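PDB 5H3K: Slr0280 protein from Synechocystis sp., which is of unknown function but carries a NAGPA-family domain and so is probably related to the phosphodiester glycosidases that hydrolyse sugar phosphodiesters. Local coordinates for residues G369-D375 / F495-A501. Sequence-based numbering, arbitrary orientation.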
loop_
_atom_site.group_PDB
_atom_site.type_symbol
_atom_site.label_atom_id
_atom_site.label_comp_id
_atom_site.label_asym_id
_atom_site.label_seq_id
_atom_site.Cartn_x
_atom_site.Cartn_y
_atom_site.Cartn_z
ATOM N N GLY A 369 4.326 -2.047 -18.750
ATOM C CA GLY A 369 3.931 -3.271 -18.074
ATOM C C GLY A 369 2.651 -3.098 -17.276
ATOM O O GLY A 369 2.434 -2.049 -16.653
ATOM N N ALA A 370 1.801 -4.122 -17.302
ATOM C CA ALA A 370 0.510 -4.092 -16.626
ATOM C C ALA A 370 0.082 -5.491 -16.225
ATOM O O ALA A 370 0.480 -6.482 -16.852
ATOM C CB ALA A 370 -0.565 -3.435 -17.526
ATOM N N ILE A 371 -0.742 -5.553 -15.187
ATOM C CA ILE A 371 -1.407 -6.783 -14.758
ATOM C C ILE A 371 -2.919 -6.598 -14.875
ATOM O O ILE A 371 -3.431 -5.508 -14.634
ATOM C CB ILE A 371 -1.004 -7.164 -13.299
ATOM C CG1 ILE A 371 -1.532 -8.553 -12.923
ATOM C CG2 ILE A 371 -1.467 -6.105 -12.283
ATOM C CD1 ILE A 371 -1.205 -8.959 -11.471
ATOM N N ALA A 372 -3.643 -7.646 -15.259
ATOM C CA ALA A 372 -5.100 -7.580 -15.261
ATOM C C ALA A 372 -5.639 -8.861 -14.663
ATOM O O ALA A 372 -4.954 -9.884 -14.681
ATOM C CB ALA A 372 -5.639 -7.373 -16.684
ATOM N N TRP A 373 -6.855 -8.815 -14.131
ATOM C CA TRP A 373 -7.405 -9.968 -13.433
ATOM C C TRP A 373 -8.916 -9.946 -13.371
ATOM O O TRP A 373 -9.540 -8.914 -13.627
ATOM C CB TRP A 373 -6.844 -10.048 -11.998
ATOM C CG TRP A 373 -7.310 -8.944 -11.095
ATOM C CD1 TRP A 373 -8.408 -8.955 -10.288
ATOM C CD2 TRP A 373 -6.674 -7.676 -10.884
ATOM N NE1 TRP A 373 -8.510 -7.772 -9.605
ATOM C CE2 TRP A 373 -7.454 -6.970 -9.946
ATOM C CE3 TRP A 373 -5.522 -7.067 -11.406
ATOM C CZ2 TRP A 373 -7.122 -5.686 -9.509
ATOM C CZ3 TRP A 373 -5.194 -5.783 -10.977
ATOM C CH2 TRP A 373 -5.988 -5.110 -10.035
ATOM N N ASN A 374 -9.509 -11.087 -13.027
ATOM C CA ASN A 374 -10.949 -11.135 -12.785
ATOM C C ASN A 374 -11.231 -11.680 -11.382
ATOM O O ASN A 374 -10.295 -12.003 -10.632
ATOM C CB ASN A 374 -11.688 -11.938 -13.875
ATOM C CG ASN A 374 -11.227 -13.407 -13.960
ATOM O OD1 ASN A 374 -10.784 -13.998 -12.970
ATOM N ND2 ASN A 374 -11.344 -14.001 -15.155
ATOM N N ASP A 375 -12.504 -11.789 -11.029
ATOM C CA ASP A 375 -12.868 -12.232 -9.680
ATOM C C ASP A 375 -12.925 -13.749 -9.542
ATOM O O ASP A 375 -13.383 -14.278 -8.525
ATOM C CB ASP A 375 -14.186 -11.607 -9.243
ATOM C CG ASP A 375 -14.039 -10.157 -8.906
ATOM O OD1 ASP A 375 -12.882 -9.660 -8.904
ATOM O OD2 ASP A 375 -15.072 -9.507 -8.649
ATOM N N PHE A 495 -10.290 -9.062 -19.260
ATOM C CA PHE A 495 -10.205 -8.805 -17.817
ATOM C C PHE A 495 -10.790 -7.454 -17.414
ATOM O O PHE A 495 -10.411 -6.424 -17.967
ATOM C CB PHE A 495 -8.754 -8.930 -17.331
ATOM C CG PHE A 495 -8.162 -10.298 -17.556
ATOM C CD1 PHE A 495 -8.317 -11.298 -16.609
ATOM C CD2 PHE A 495 -7.482 -10.597 -18.737
ATOM C CE1 PHE A 495 -7.774 -12.586 -16.820
ATOM C CE2 PHE A 495 -6.945 -11.873 -18.961
ATOM C CZ PHE A 495 -7.085 -12.862 -17.998
ATOM N N PRO A 496 -11.716 -7.465 -16.446
ATOM C CA PRO A 496 -12.442 -6.254 -16.059
ATOM C C PRO A 496 -11.685 -5.386 -15.069
ATOM O O PRO A 496 -12.144 -4.271 -14.837
ATOM C CB PRO A 496 -13.696 -6.809 -15.382
ATOM C CG PRO A 496 -13.213 -8.098 -14.742
ATOM C CD PRO A 496 -12.231 -8.667 -15.761
ATOM N N ASN A 497 -10.589 -5.887 -14.487
ATOM C CA ASN A 497 -9.784 -5.117 -13.540
ATOM C C ASN A 497 -8.331 -5.113 -13.965
ATOM O O ASN A 497 -7.821 -6.103 -14.484
ATOM C CB ASN A 497 -9.856 -5.717 -12.127
ATOM C CG ASN A 497 -11.265 -6.046 -11.703
ATOM O OD1 ASN A 497 -12.111 -5.160 -11.594
ATOM N ND2 ASN A 497 -11.524 -7.329 -11.431
ATOM N N GLY A 498 -7.644 -3.998 -13.755
ATOM C CA GLY A 498 -6.226 -3.987 -14.049
ATOM C C GLY A 498 -5.458 -2.795 -13.537
ATOM O O GLY A 498 -6.031 -1.786 -13.117
ATOM N N MET A 499 -4.138 -2.916 -13.594
ATOM C CA MET A 499 -3.242 -1.891 -13.098
ATOM C C MET A 499 -1.985 -1.858 -13.954
ATOM O O MET A 499 -1.295 -2.882 -14.108
ATOM C CB MET A 499 -2.867 -2.190 -11.639
ATOM C CG MET A 499 -1.778 -1.284 -11.054
ATOM S SD MET A 499 -2.265 0.440 -10.945
ATOM C CE MET A 499 -3.683 0.363 -9.856
ATOM N N GLY A 500 -1.662 -0.681 -14.486
ATOM C CA GLY A 500 -0.397 -0.475 -15.164
ATOM C C GLY A 500 0.658 0.135 -14.241
ATOM O O GLY A 500 0.350 0.864 -13.283
ATOM N N ALA A 501 1.917 -0.189 -14.508
ATOM C CA ALA A 501 3.032 0.462 -13.841
ATOM C C ALA A 501 4.254 0.265 -14.685
ATOM O O ALA A 501 4.400 0.901 -15.737
ATOM C CB ALA A 501 3.246 -0.056 -12.408
#
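W373, N497 and F495 dominate this antiparallel pairing of strands 369-373 and 497-500, whose axes approach to 4.6 Å at 171°. W373, with chi1 in p, lays its indole across the partner strand: N497 CB sits over the five-membered ring, 3.7 Å from its centroid, in a CH-pi contact, and W373 CZ3 continues to G498 CA at 3.7 Å and M499 CB at 4.3 Å. G498 and G500 carry no side chain where the backbones come closest, CA to CA 4.0 Å opposite A372 and A370. Strong backbone bonds hold I371 to M499 in both directions (I371 N to M499 O and M499 N to I371 O, each 2.9 Å), with A501 N to G369 O and W373 N to N497 O, also 2.9 Å. The pairing loosens at the W373-N497 pair, where W373 O receives weak bonds from N497 N (3.3 Å) and N497 ND2 (3.4 Å). F495, just before its strand, points toward 369-375 and packs its CB on A372 CB (3.5 Å), A372 being on the face opposite W373; its ring edge meets the W373 backbone, F495 CD1 to W373 C 3.6 Å. Strands 354-356 and 379-392 flank the pair, making both strands interior to a mixed sheet; strand 307-313 lies against the W373 face, where R310 forms a salt bridge with D375. Backbone bonds and close glycine pairs thus set the strand spacing, while the indole fixes W373 over N497 and G498, and the polar ends W373 NE1 and N497 OD1, bonded to L309 O and Q357 N, tie this buried pair to neighbouring segments.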